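Local structure of gamma-glutamyltranspeptidase (Streptomyces lincolnensis, 6J3A) at residues A[482-487]-A[504-509]; A[279-284]-A[310-315]; A[498-503]-A[587-592]; A[61-66]-A[432-437]; A[263-268]-A[512-517]. The protein probably cleaves or transfers gamma-glutamyl or related acyl groups, being an LmbA-like homologue of the gamma-glutamyltranspeptidases in the N-terminal nucleophile (Ntn) hydrolase clan. One frame throughout, in Å; residues are numbered along the deposited sequence.

Contact 1: A[482-487]-A[504-509]; sequences TLTPSI and DQQDQW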
# COMPACT_ATOMS: atom_id res chain seq x y z
N THR A 482 -3.08 -6.74 -27.63
CA THR A 482 -2.04 -7.05 -26.62
C THR A 482 -2.60 -7.30 -25.21
O THR A 482 -1.92 -7.87 -24.36
CB THR A 482 -0.97 -5.96 -26.53
OG1 THR A 482 -1.59 -4.67 -26.48
CG2 THR A 482 -0.03 -6.04 -27.72
N LEU A 483 -3.85 -6.89 -24.99
CA LEU A 483 -4.50 -6.93 -23.69
C LEU A 483 -4.77 -8.37 -23.27
O LEU A 483 -5.49 -9.09 -23.96
CB LEU A 483 -5.81 -6.15 -23.74
CG LEU A 483 -5.73 -4.76 -24.40
CD1 LEU A 483 -7.05 -4.02 -24.20
CD2 LEU A 483 -4.53 -3.94 -23.93
N THR A 484 -4.23 -8.76 -22.12
CA THR A 484 -4.18 -10.15 -21.75
C THR A 484 -4.13 -10.38 -20.24
O THR A 484 -3.06 -10.64 -19.67
CB THR A 484 -3.01 -10.87 -22.47
OG1 THR A 484 -2.95 -12.22 -22.02
CG2 THR A 484 -1.66 -10.16 -22.26
N PRO A 485 -5.30 -10.33 -19.59
CA PRO A 485 -5.34 -10.70 -18.17
C PRO A 485 -5.19 -12.21 -17.95
O PRO A 485 -5.28 -12.98 -18.91
CB PRO A 485 -6.73 -10.21 -17.72
CG PRO A 485 -7.56 -10.18 -18.95
CD PRO A 485 -6.63 -10.04 -20.13
N SER A 486 -5.00 -12.60 -16.70
CA SER A 486 -4.79 -14.01 -16.33
C SER A 486 -5.61 -14.38 -15.11
O SER A 486 -5.86 -13.55 -14.23
CB SER A 486 -3.32 -14.28 -16.01
OG SER A 486 -2.47 -13.80 -17.02
N ILE A 487 -6.04 -15.64 -15.10
CA ILE A 487 -6.52 -16.28 -13.89
C ILE A 487 -5.82 -17.64 -13.79
O ILE A 487 -5.73 -18.37 -14.77
CB ILE A 487 -8.06 -16.40 -13.86
CG1 ILE A 487 -8.68 -15.03 -13.57
CG2 ILE A 487 -8.51 -17.42 -12.81
CD1 ILE A 487 -10.19 -15.01 -13.40
N ASP A 504 3.64 -5.53 -25.72
CA ASP A 504 4.26 -6.81 -26.07
C ASP A 504 5.03 -7.45 -24.92
O ASP A 504 5.45 -8.61 -25.02
CB ASP A 504 5.18 -6.65 -27.29
CG ASP A 504 4.40 -6.31 -28.54
OD1 ASP A 504 3.36 -6.94 -28.80
OD2 ASP A 504 4.83 -5.38 -29.25
N GLN A 505 5.23 -6.70 -23.85
CA GLN A 505 5.82 -7.25 -22.63
C GLN A 505 4.80 -7.92 -21.68
O GLN A 505 5.21 -8.67 -20.80
CB GLN A 505 6.59 -6.17 -21.88
CG GLN A 505 7.77 -5.57 -22.65
CD GLN A 505 7.38 -4.40 -23.56
OE1 GLN A 505 7.19 -3.28 -23.10
NE2 GLN A 505 7.27 -4.67 -24.86
N GLN A 506 3.49 -7.67 -21.87
CA GLN A 506 2.44 -8.14 -20.95
C GLN A 506 2.54 -9.62 -20.57
O GLN A 506 2.62 -9.95 -19.39
CB GLN A 506 1.04 -7.89 -21.53
CG GLN A 506 0.56 -6.46 -21.45
CD GLN A 506 -0.95 -6.33 -21.43
OE1 GLN A 506 -1.51 -5.37 -21.98
NE2 GLN A 506 -1.62 -7.27 -20.78
N ASP A 507 2.51 -10.49 -21.58
CA ASP A 507 2.63 -11.93 -21.35
C ASP A 507 4.07 -12.46 -21.36
O ASP A 507 4.27 -13.68 -21.43
CB ASP A 507 1.78 -12.73 -22.36
CG ASP A 507 0.34 -12.92 -21.92
OD1 ASP A 507 0.05 -12.89 -20.70
OD2 ASP A 507 -0.50 -13.12 -22.81
N GLN A 508 5.06 -11.57 -21.31
CA GLN A 508 6.42 -11.97 -20.94
C GLN A 508 6.54 -11.79 -19.43
O GLN A 508 6.90 -12.71 -18.68
CB GLN A 508 7.46 -11.12 -21.67
CG GLN A 508 7.29 -11.05 -23.18
CD GLN A 508 8.49 -10.40 -23.86
OE1 GLN A 508 9.64 -10.83 -23.67
NE2 GLN A 508 8.24 -9.35 -24.65
N TRP A 509 6.21 -10.59 -18.99
CA TRP A 509 6.30 -10.23 -17.59
C TRP A 509 5.42 -11.13 -16.74
O TRP A 509 5.85 -11.59 -15.68
CB TRP A 509 5.90 -8.76 -17.41
CG TRP A 509 6.93 -7.77 -17.89
CD1 TRP A 509 8.29 -7.96 -18.05
CD2 TRP A 509 6.68 -6.41 -18.23
NE1 TRP A 509 8.88 -6.80 -18.50
CE2 TRP A 509 7.92 -5.83 -18.60
CE3 TRP A 509 5.52 -5.61 -18.26
CZ2 TRP A 509 8.03 -4.50 -19.01
CZ3 TRP A 509 5.63 -4.29 -18.64
CH2 TRP A 509 6.87 -3.75 -19.02

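Contact 2: A[279-284]-A[310-315]; sequences GPVLLQ and KLAMAD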
# COMPACT_ATOMS: atom_id res chain seq x y z
N GLY A 279 -3.15 -13.53 -25.58
CA GLY A 279 -3.27 -14.34 -24.36
C GLY A 279 -2.61 -15.70 -24.41
O GLY A 279 -1.78 -16.02 -23.54
N PRO A 280 -2.96 -16.49 -25.43
CA PRO A 280 -2.38 -17.82 -25.60
C PRO A 280 -0.86 -17.93 -25.71
O PRO A 280 -0.34 -19.03 -25.52
CB PRO A 280 -3.05 -18.30 -26.88
CG PRO A 280 -4.40 -17.67 -26.82
CD PRO A 280 -4.10 -16.28 -26.34
N VAL A 281 -0.15 -16.83 -25.98
CA VAL A 281 1.30 -16.87 -26.09
C VAL A 281 1.99 -17.20 -24.75
O VAL A 281 3.10 -17.75 -24.74
CB VAL A 281 1.86 -15.57 -26.72
CG1 VAL A 281 2.10 -14.47 -25.69
CG2 VAL A 281 3.16 -15.87 -27.47
N LEU A 282 1.33 -16.85 -23.64
CA LEU A 282 1.76 -17.27 -22.29
C LEU A 282 1.65 -18.79 -22.18
O LEU A 282 2.60 -19.47 -21.76
CB LEU A 282 0.91 -16.59 -21.20
CG LEU A 282 1.47 -16.63 -19.76
CD1 LEU A 282 0.99 -15.44 -18.92
CD2 LEU A 282 1.16 -17.94 -19.03
N LEU A 283 0.49 -19.31 -22.57
CA LEU A 283 0.22 -20.74 -22.56
C LEU A 283 1.24 -21.50 -23.45
O LEU A 283 1.74 -22.55 -23.05
CB LEU A 283 -1.23 -21.02 -22.98
CG LEU A 283 -2.38 -20.27 -22.28
CD1 LEU A 283 -3.77 -20.65 -22.78
CD2 LEU A 283 -2.33 -20.52 -20.79
N GLN A 284 1.55 -20.96 -24.62
CA GLN A 284 2.56 -21.57 -25.51
C GLN A 284 3.95 -21.60 -24.88
O GLN A 284 4.70 -22.55 -25.07
CB GLN A 284 2.63 -20.84 -26.86
CG GLN A 284 1.51 -21.23 -27.82
CD GLN A 284 1.84 -21.00 -29.27
OE1 GLN A 284 1.11 -20.32 -29.98
NE2 GLN A 284 2.96 -21.58 -29.74
N LYS A 310 10.68 -16.17 -27.58
CA LYS A 310 10.88 -15.87 -29.01
C LYS A 310 10.09 -16.81 -29.91
O LYS A 310 9.38 -16.38 -30.82
CB LYS A 310 12.38 -15.89 -29.38
CG LYS A 310 13.06 -14.53 -29.21
CD LYS A 310 14.28 -14.54 -28.31
CE LYS A 310 15.59 -14.42 -29.06
NZ LYS A 310 16.70 -14.15 -28.11
N LEU A 311 10.18 -18.11 -29.64
CA LEU A 311 9.49 -19.11 -30.43
C LEU A 311 7.98 -19.01 -30.28
O LEU A 311 7.25 -19.23 -31.24
CB LEU A 311 9.96 -20.52 -30.05
CG LEU A 311 11.46 -20.83 -30.22
CD1 LEU A 311 11.79 -22.17 -29.59
CD2 LEU A 311 11.87 -20.82 -31.68
N ALA A 312 7.50 -18.69 -29.08
CA ALA A 312 6.05 -18.53 -28.87
C ALA A 312 5.54 -17.27 -29.56
O ALA A 312 4.44 -17.28 -30.10
CB ALA A 312 5.70 -18.51 -27.39
N MET A 313 6.34 -16.21 -29.56
CA MET A 313 5.97 -14.94 -30.21
C MET A 313 5.90 -15.06 -31.72
O MET A 313 5.03 -14.48 -32.37
CB MET A 313 6.95 -13.84 -29.81
CG MET A 313 6.76 -13.34 -28.38
SD MET A 313 5.12 -12.67 -28.02
CE MET A 313 5.52 -10.94 -27.83
N ALA A 314 6.82 -15.82 -32.29
CA ALA A 314 6.83 -16.14 -33.71
C ALA A 314 5.52 -16.79 -34.12
O ALA A 314 4.96 -16.45 -35.16
CB ALA A 314 7.99 -17.08 -34.01
N ASP A 315 5.07 -17.72 -33.30
CA ASP A 315 3.80 -18.42 -33.53
C ASP A 315 2.64 -17.45 -33.38
O ASP A 315 1.69 -17.51 -34.15
CB ASP A 315 3.64 -19.62 -32.59
CG ASP A 315 4.28 -20.91 -33.14
OD1 ASP A 315 4.72 -20.95 -34.32
OD2 ASP A 315 4.33 -21.91 -32.37

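Contact 3: A[498-503]-A[587-592]; sequences FGTPGG and GRLCAV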
# COMPACT_ATOMS: atom_id res chain seq x y z
N PHE A 498 -4.54 -12.04 -11.91
CA PHE A 498 -3.41 -11.15 -12.10
C PHE A 498 -3.34 -10.58 -13.52
O PHE A 498 -4.11 -10.95 -14.41
CB PHE A 498 -2.11 -11.86 -11.68
CG PHE A 498 -1.80 -13.10 -12.47
CD1 PHE A 498 -2.52 -14.27 -12.28
CD2 PHE A 498 -0.75 -13.11 -13.38
CE1 PHE A 498 -2.22 -15.42 -12.99
CE2 PHE A 498 -0.44 -14.26 -14.10
CZ PHE A 498 -1.17 -15.42 -13.90
N GLY A 499 -2.43 -9.63 -13.68
CA GLY A 499 -2.17 -9.01 -14.96
C GLY A 499 -1.20 -7.85 -14.87
O GLY A 499 -0.66 -7.56 -13.80
N THR A 500 -0.99 -7.20 -16.00
CA THR A 500 -0.10 -6.05 -16.10
C THR A 500 -0.31 -5.38 -17.44
O THR A 500 -0.61 -6.05 -18.43
CB THR A 500 1.40 -6.44 -16.01
OG1 THR A 500 2.22 -5.28 -16.17
CG2 THR A 500 1.83 -7.44 -17.08
N PRO A 501 -0.15 -4.05 -17.49
CA PRO A 501 0.01 -3.42 -18.78
C PRO A 501 1.43 -3.62 -19.29
O PRO A 501 2.29 -4.15 -18.58
CB PRO A 501 -0.25 -1.95 -18.46
CG PRO A 501 0.29 -1.79 -17.09
CD PRO A 501 -0.05 -3.08 -16.39
N GLY A 502 1.65 -3.19 -20.52
CA GLY A 502 2.97 -3.20 -21.13
C GLY A 502 3.08 -3.74 -22.54
O GLY A 502 4.15 -4.23 -22.92
N GLY A 503 2.00 -3.66 -23.32
CA GLY A 503 2.00 -4.07 -24.72
C GLY A 503 2.52 -5.47 -25.01
O GLY A 503 1.93 -6.46 -24.58
N GLY A 587 7.81 -4.26 -15.64
CA GLY A 587 6.59 -4.86 -15.12
C GLY A 587 5.76 -3.89 -14.32
O GLY A 587 6.32 -3.13 -13.52
N ARG A 588 4.45 -3.87 -14.56
CA ARG A 588 3.51 -3.16 -13.68
C ARG A 588 2.49 -4.17 -13.17
O ARG A 588 1.28 -3.97 -13.28
CB ARG A 588 2.78 -1.96 -14.33
CG ARG A 588 3.47 -1.18 -15.44
CD ARG A 588 4.38 -0.08 -14.95
NE ARG A 588 5.76 -0.54 -15.05
CZ ARG A 588 6.82 0.21 -15.34
NH1 ARG A 588 8.00 -0.39 -15.40
NH2 ARG A 588 6.73 1.52 -15.55
N LEU A 589 2.99 -5.24 -12.57
CA LEU A 589 2.16 -6.36 -12.14
C LEU A 589 1.11 -6.00 -11.08
O LEU A 589 1.31 -5.10 -10.26
CB LEU A 589 3.05 -7.51 -11.68
CG LEU A 589 3.68 -8.17 -12.92
CD1 LEU A 589 5.07 -8.74 -12.66
CD2 LEU A 589 2.74 -9.24 -13.47
N CYS A 590 -0.01 -6.71 -11.15
CA CYS A 590 -1.06 -6.68 -10.14
C CYS A 590 -1.48 -8.11 -9.88
O CYS A 590 -1.53 -8.89 -10.81
CB CYS A 590 -2.27 -5.91 -10.63
SG CYS A 590 -1.87 -4.29 -11.26
N ALA A 591 -1.80 -8.44 -8.64
CA ALA A 591 -2.26 -9.79 -8.29
C ALA A 591 -3.16 -9.77 -7.06
O ALA A 591 -2.93 -9.01 -6.12
CB ALA A 591 -1.07 -10.72 -8.06
N VAL A 592 -4.20 -10.58 -7.10
CA VAL A 592 -4.92 -10.97 -5.90
C VAL A 592 -4.98 -12.49 -5.89
O VAL A 592 -4.92 -13.12 -6.94
CB VAL A 592 -6.33 -10.36 -5.82
CG1 VAL A 592 -6.26 -8.85 -5.82
CG2 VAL A 592 -7.22 -10.86 -6.94

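Contact 4: A[61-66]-A[432-437]; sequences VPILLA and NMVAAT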
# COMPACT_ATOMS: atom_id res chain seq x y z
N VAL A 61 -11.30 -3.67 -23.28
CA VAL A 61 -10.94 -4.48 -22.13
C VAL A 61 -11.31 -5.95 -22.35
O VAL A 61 -12.45 -6.25 -22.69
CB VAL A 61 -11.57 -3.94 -20.82
CG1 VAL A 61 -13.09 -4.00 -20.84
CG2 VAL A 61 -11.03 -4.70 -19.62
N PRO A 62 -10.35 -6.88 -22.18
CA PRO A 62 -10.68 -8.28 -21.87
C PRO A 62 -10.89 -8.46 -20.37
O PRO A 62 -10.07 -8.01 -19.59
CB PRO A 62 -9.44 -9.07 -22.32
CG PRO A 62 -8.50 -8.09 -22.92
CD PRO A 62 -8.93 -6.71 -22.51
N ILE A 63 -11.97 -9.14 -19.98
CA ILE A 63 -12.21 -9.43 -18.57
C ILE A 63 -12.25 -10.94 -18.36
O ILE A 63 -12.99 -11.64 -19.04
CB ILE A 63 -13.52 -8.81 -18.07
CG1 ILE A 63 -13.60 -7.32 -18.44
CG2 ILE A 63 -13.65 -8.99 -16.56
CD1 ILE A 63 -14.98 -6.73 -18.30
N LEU A 64 -11.44 -11.43 -17.42
CA LEU A 64 -11.50 -12.81 -16.95
C LEU A 64 -12.23 -12.85 -15.63
O LEU A 64 -11.78 -12.24 -14.67
CB LEU A 64 -10.10 -13.36 -16.74
CG LEU A 64 -9.43 -13.97 -17.97
CD1 LEU A 64 -7.95 -14.14 -17.71
CD2 LEU A 64 -10.06 -15.31 -18.31
N LEU A 65 -13.32 -13.60 -15.57
CA LEU A 65 -14.08 -13.73 -14.35
C LEU A 65 -14.07 -15.19 -13.87
O LEU A 65 -14.05 -16.12 -14.67
CB LEU A 65 -15.50 -13.19 -14.50
CG LEU A 65 -16.36 -13.57 -15.72
CD1 LEU A 65 -17.84 -13.41 -15.38
CD2 LEU A 65 -16.04 -12.74 -16.96
N ALA A 66 -14.07 -15.36 -12.55
CA ALA A 66 -14.08 -16.67 -11.92
C ALA A 66 -15.02 -16.59 -10.73
O ALA A 66 -14.55 -16.49 -9.59
CB ALA A 66 -12.68 -17.05 -11.47
N ASN A 432 -15.35 -14.71 -5.25
CA ASN A 432 -15.42 -14.34 -6.67
C ASN A 432 -14.11 -13.64 -7.03
O ASN A 432 -13.56 -12.89 -6.22
CB ASN A 432 -16.59 -13.38 -6.94
CG ASN A 432 -17.95 -13.97 -6.54
OD1 ASN A 432 -18.29 -15.07 -6.94
ND2 ASN A 432 -18.73 -13.21 -5.77
N MET A 433 -13.58 -13.91 -8.21
CA MET A 433 -12.40 -13.20 -8.69
C MET A 433 -12.67 -12.58 -10.04
O MET A 433 -13.57 -13.03 -10.78
CB MET A 433 -11.19 -14.12 -8.81
CG MET A 433 -10.90 -14.89 -7.54
SD MET A 433 -9.48 -15.98 -7.75
CE MET A 433 -8.18 -14.87 -7.28
N VAL A 434 -11.88 -11.56 -10.36
CA VAL A 434 -11.93 -10.88 -11.65
C VAL A 434 -10.52 -10.33 -11.99
O VAL A 434 -9.79 -9.91 -11.11
CB VAL A 434 -13.02 -9.78 -11.64
CG1 VAL A 434 -12.65 -8.61 -10.75
CG2 VAL A 434 -13.33 -9.32 -13.05
N ALA A 435 -10.15 -10.39 -13.26
CA ALA A 435 -8.88 -9.80 -13.74
C ALA A 435 -9.16 -9.13 -15.08
O ALA A 435 -9.61 -9.79 -16.02
CB ALA A 435 -7.81 -10.87 -13.90
N ALA A 436 -8.89 -7.83 -15.17
CA ALA A 436 -9.22 -7.06 -16.37
C ALA A 436 -8.04 -6.21 -16.76
O ALA A 436 -7.37 -5.64 -15.91
CB ALA A 436 -10.43 -6.18 -16.13
N THR A 437 -7.83 -6.09 -18.07
CA THR A 437 -6.74 -5.29 -18.62
C THR A 437 -7.35 -4.23 -19.53
O THR A 437 -7.37 -4.41 -20.73
CB THR A 437 -5.77 -6.22 -19.39
OG1 THR A 437 -5.24 -7.20 -18.49
CG2 THR A 437 -4.60 -5.46 -19.98

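Contact 5: A[263-268]-A[512-517]; sequences YDWNGW and HFFLAV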
# COMPACT_ATOMS: atom_id res chain seq x y z
N TYR A 263 -4.38 -23.95 -20.21
CA TYR A 263 -3.30 -24.91 -20.30
C TYR A 263 -2.91 -25.40 -18.90
O TYR A 263 -2.66 -24.60 -18.00
CB TYR A 263 -2.10 -24.31 -21.01
CG TYR A 263 -1.03 -25.32 -21.30
CD1 TYR A 263 -1.25 -26.34 -22.22
CD2 TYR A 263 0.20 -25.27 -20.64
CE1 TYR A 263 -0.27 -27.29 -22.49
CE2 TYR A 263 1.19 -26.21 -20.91
CZ TYR A 263 0.95 -27.22 -21.83
OH TYR A 263 1.92 -28.15 -22.10
N ASP A 264 -2.88 -26.72 -18.75
CA ASP A 264 -2.47 -27.38 -17.52
C ASP A 264 -0.94 -27.52 -17.44
O ASP A 264 -0.31 -28.06 -18.35
CB ASP A 264 -3.15 -28.74 -17.43
CG ASP A 264 -4.67 -28.62 -17.19
OD1 ASP A 264 -5.22 -27.49 -17.12
OD2 ASP A 264 -5.32 -29.67 -17.07
N TRP A 265 -0.37 -27.01 -16.36
CA TRP A 265 1.07 -27.10 -16.12
C TRP A 265 1.38 -27.29 -14.64
O TRP A 265 1.05 -26.43 -13.81
CB TRP A 265 1.79 -25.84 -16.65
CG TRP A 265 3.26 -25.81 -16.32
CD1 TRP A 265 4.28 -26.42 -17.01
CD2 TRP A 265 3.87 -25.15 -15.21
NE1 TRP A 265 5.49 -26.16 -16.39
CE2 TRP A 265 5.26 -25.39 -15.28
CE3 TRP A 265 3.37 -24.38 -14.14
CZ2 TRP A 265 6.16 -24.88 -14.34
CZ3 TRP A 265 4.25 -23.88 -13.21
CH2 TRP A 265 5.64 -24.13 -13.31
N ASN A 266 2.03 -28.41 -14.32
CA ASN A 266 2.64 -28.65 -12.99
C ASN A 266 1.67 -28.42 -11.81
O ASN A 266 2.00 -27.76 -10.83
CB ASN A 266 3.88 -27.77 -12.86
CG ASN A 266 4.62 -27.98 -11.56
OD1 ASN A 266 5.03 -29.10 -11.25
ND2 ASN A 266 4.79 -26.92 -10.79
N GLY A 267 0.45 -28.95 -11.94
CA GLY A 267 -0.58 -28.81 -10.91
C GLY A 267 -1.50 -27.61 -11.07
O GLY A 267 -2.59 -27.57 -10.46
N TRP A 268 -1.07 -26.64 -11.88
CA TRP A 268 -1.84 -25.43 -12.17
C TRP A 268 -2.52 -25.49 -13.53
O TRP A 268 -2.11 -26.23 -14.43
CB TRP A 268 -0.95 -24.17 -12.19
CG TRP A 268 -0.06 -23.95 -11.01
CD1 TRP A 268 1.12 -24.57 -10.76
CD2 TRP A 268 -0.23 -22.98 -9.97
NE1 TRP A 268 1.68 -24.08 -9.61
CE2 TRP A 268 0.87 -23.10 -9.10
CE3 TRP A 268 -1.22 -22.04 -9.67
CZ2 TRP A 268 1.01 -22.31 -7.96
CZ3 TRP A 268 -1.08 -21.25 -8.54
CH2 TRP A 268 0.03 -21.40 -7.69
N HIS A 512 6.96 -14.60 -16.38
CA HIS A 512 8.03 -14.59 -15.38
C HIS A 512 7.42 -14.57 -13.97
O HIS A 512 7.78 -15.38 -13.11
CB HIS A 512 9.02 -13.43 -15.60
CG HIS A 512 9.43 -13.25 -17.03
ND1 HIS A 512 9.47 -14.30 -17.92
CD2 HIS A 512 9.79 -12.15 -17.73
CE1 HIS A 512 9.85 -13.85 -19.10
NE2 HIS A 512 10.04 -12.55 -19.01
N PHE A 513 6.46 -13.68 -13.78
CA PHE A 513 5.73 -13.57 -12.51
C PHE A 513 5.09 -14.88 -12.07
O PHE A 513 5.36 -15.36 -10.97
CB PHE A 513 4.66 -12.50 -12.65
CG PHE A 513 3.67 -12.49 -11.54
CD1 PHE A 513 4.02 -12.00 -10.29
CD2 PHE A 513 2.38 -12.94 -11.74
CE1 PHE A 513 3.10 -11.97 -9.26
CE2 PHE A 513 1.45 -12.91 -10.71
CZ PHE A 513 1.81 -12.43 -9.47
N PHE A 514 4.24 -15.44 -12.93
CA PHE A 514 3.51 -16.67 -12.61
C PHE A 514 4.44 -17.83 -12.26
O PHE A 514 4.15 -18.58 -11.33
CB PHE A 514 2.61 -17.10 -13.76
CG PHE A 514 2.03 -18.48 -13.60
CD1 PHE A 514 0.83 -18.66 -12.91
CD2 PHE A 514 2.69 -19.59 -14.12
CE1 PHE A 514 0.30 -19.93 -12.77
CE2 PHE A 514 2.16 -20.85 -13.97
CZ PHE A 514 0.97 -21.03 -13.30
N LEU A 515 5.52 -18.01 -13.02
CA LEU A 515 6.53 -19.02 -12.67
C LEU A 515 7.19 -18.73 -11.31
O LEU A 515 7.39 -19.63 -10.49
CB LEU A 515 7.60 -19.17 -13.76
CG LEU A 515 7.15 -19.78 -15.10
CD1 LEU A 515 8.32 -19.84 -16.07
CD2 LEU A 515 6.55 -21.16 -14.94
N ALA A 516 7.53 -17.47 -11.08
CA ALA A 516 8.06 -17.09 -9.78
C ALA A 516 7.09 -17.46 -8.66
O ALA A 516 7.49 -18.07 -7.68
CB ALA A 516 8.42 -15.63 -9.75
N VAL A 517 5.80 -17.14 -8.83
CA VAL A 517 4.80 -17.49 -7.81
C VAL A 517 4.80 -19.00 -7.52
O VAL A 517 4.74 -19.41 -6.37
CB VAL A 517 3.36 -17.07 -8.22
CG1 VAL A 517 2.34 -17.58 -7.20
CG2 VAL A 517 3.25 -15.56 -8.36

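Contact 1: A[482-487]-A[504-509]
Thr-484 and Asp-507 reach toward each other tip to tip, and the hydroxyl OG1 of Thr-484 gives its hydrogen to OD2 of Asp-507 over 2.7 Å. The donor comes to the syn side of the carboxylate, 27° out of its plane. With OG1 anti to the backbone N (chi1 177°), the threonine turns its methyl to the same helical turn, where CG2 lies 3.6 Å from CB of Gln-506. The extended glutamine slides past Thr-484 in the opposite direction, and its CD comes 3.4 Å from the carbonyl O of Thr-482. Threonine suits a site needing both a hydroxyl and a methyl. The charge of Asp-507 is met by Lys-272, whose NZ forms a salt bridge with its OD1 and a hydrogen bond with OG1 of Thr-484; an alanine in place of Asp-507 would probably leave Lys-272 without this countercharge and the threonine hydroxyl without this acceptor. Farther along, CG2 of Thr-482 touches OD1 of Asp-504, 3.7 Å away; that carboxylate is held by Arg-316 and by the backbone N of Ser-546. Here the first turn of a helix meets the loop leading into strand 486-490, a helix-on-sheet junction in the layered Ntn-hydrolase fold.

Contact 2: A[279-284]-A[310-315]
Val-281 and Ala-312 form the tight side of a helix pair, in which helix 280-288 meets the next helix of the chain, 299-319. The axes of the short segments approach to 8.9 Å, with their directions 138° apart, nearer antiparallel than perpendicular. Alanine is small enough to let the valine come close: CG2 of Val-281, anti to its own backbone N, lies 3.2 Å from the carbonyl O of Ala-312 and 3.7 Å from its CB. The sulphur of Met-313, on a side chain bent twice, covers the same methyl at 3.8 Å. One helical turn on, the packing is more open and turns polar, although it too is buried. CB of Gln-284 stands 3.9 Å from CB of Ala-312, and its extended chain carries the amide across Asp-315 at about a right angle. The amide OE1 bonds to the hydroxyl of Tyr-320, while Asp-315 is also held by Tyr-336 and the backbone N of Gly-355. A leucine in place of Gln-284 would probably leave the tyrosine and the aspartate each short of one partner in a buried setting. NE2 of Gln-284 meets the anti lone pair of Asp-315 OD2 at 3.0 Å, with that oxygen lying in the amide plane.

Contact 3: A[498-503]-A[587-592]
The ring of Phe-498 leads away from Ala-591 and Cys-590, and CB alone of its side chain touches them, 3.9 Å from CB of Ala-591. A chi1 of 61° sets CG between the backbone N and the carbonyl carbon, and the ring beyond it meets that of Phe-513 of helix 506-519, planes at about 50°. The other ring here, that of Pro-501, lies across the root of Arg-588 at about a right angle: CG touches CG of the arginine at 3.6 Å, and CD approaches its carbonyl O. Beyond that root the arginine bends away, and its NE makes a weak bond to the carbonyl of Gly-587. The backbones are neighbouring antiparallel strands of an Ntn-hydrolase sheet. Gly-499 and Cys-590 form a hydrogen-bonded pair, N to O at 3.1 Å from Gly-499 and 2.9 Å from Cys-590. Past the ladder Thr-500 takes over, threonine suiting a place where one OG1 both accepts and donates: it receives the N-H of Arg-588 at 3.1 Å and gives its own hydrogen to the carbonyl O of Pro-501 at 2.7 Å, on an in-plane lone pair. Its CB also meets CD2 of Leu-589. Pro-501 touches Thr-421 as well, which probably corresponds to the N-terminal nucleophile of related gamma-glutamyltranspeptidases; Gly-502 and Gly-503 probably correspond to their oxyanion-hole pair.

Contact 4: A[61-66]-A[432-437]
The carbonyl O of Met-433 is gripped twice: by the backbone N of Ala-66 at 3.0 Å and by the hydroxyl of Tyr-37 from helix 36-50. The N-H of Ala-66 comes from above the carbonyl plane, 39° out of it, and the return bond from Met-433 N to Ala-66 O closes this hydrogen-bonded pair. In the next hydrogen-bonded pair, Leu-64 and Ala-435 exchange two bonds, each 2.8 Å from N to O, and that from Leu-64 is nearly straight at 171°. A last bond, Thr-437 N to Pro-62 O at 3.3 Å, is weak. Between these pairs CA of Val-434 and of Ala-436 bring their hydrogens to the carbonyls of Leu-64 and Pro-62. On one face of the sheet Ile-63 and Val-434 lie side by side, pointing the same way, with their CG2 methyls 3.5 Å apart. Beta-branched residues suit such extended strands, and each CG2 here is anti to its own backbone N. Ala-436 is small enough to admit CG2 of Val-61 to 3.8 Å from its CB, where Trp-115 of helix 111-122 touches both. On the other face, Leu-64 and Ala-66 meet Ile-487 of strand 486-490. Apolar side chains thus cover both faces while the backbone polar groups pair across this ladder and with the strands on its two outer sides, as befits inner strands of the layered Ntn fold.

Contact 5: A[263-268]-A[512-517]
Phe-514 carries its ring out from helix 506-519 to Trp-265 and Trp-268, the two ends of a type I' turn that closes the beta hairpin of strands 256-265 and 268-272. Asn-266 and Gly-267 fill the middle of the turn, where both phi angles are positive, a conformation these two residue types tolerate well. From CB of Phe-514, CG runs anti to the backbone N (chi1 170°), which starts the ring toward the hairpin. One flank, CE1, then reaches CE3 of Trp-268 at 4.0 Å; the other, CE2, meets CE3 of Trp-265 at 3.7 Å. The tip, CZ, sits 3.8 Å from CB of Trp-268 and over one face of its indole, off toward the rim. The pair is edge-to-face, the edge of Phe-514 directed at the face of the Trp-268 indole, planes at 73°, whereas Trp-265 meets the phenylalanine obliquely. Large flat side chains suit this place because they can bridge well-separated backbones, CA of Trp-268 being 10.3 Å from CA of Phe-514. Arg-490 adds a cation-pi contact to Trp-268. Next along the helix, Leu-515 crosses Trp-265 at about a right angle and makes a CH-pi contact: CD2 stands over the six-membered ring, 4.0 Å from its centroid and 3.5 Å from CH2.

In the fold
Contacts 1 and 3 lie near the middle of the molecule and touch, their centres about 7 Å apart: strands 486-490 and 493-499 are neighbours, and helix 506-519 follows them. That helix serves contact 1 with its first turn and contact 5 further on, about 14 Å away between centres. Contact 4 packs against contacts 1 and 3 from the other strand layer, its centre 12 to 13 Å from theirs. The centre of contact 2 lies about 21 Å from that of contact 4, yet it touches contact 1. Along the chain contact 2 is nested inside the loops closed by contacts 4 and 5, and contact 1 inside that of contact 5, while contacts 1 and 3 cross. Contacts 3 and 4 both touch Thr-421, the probable nucleophile.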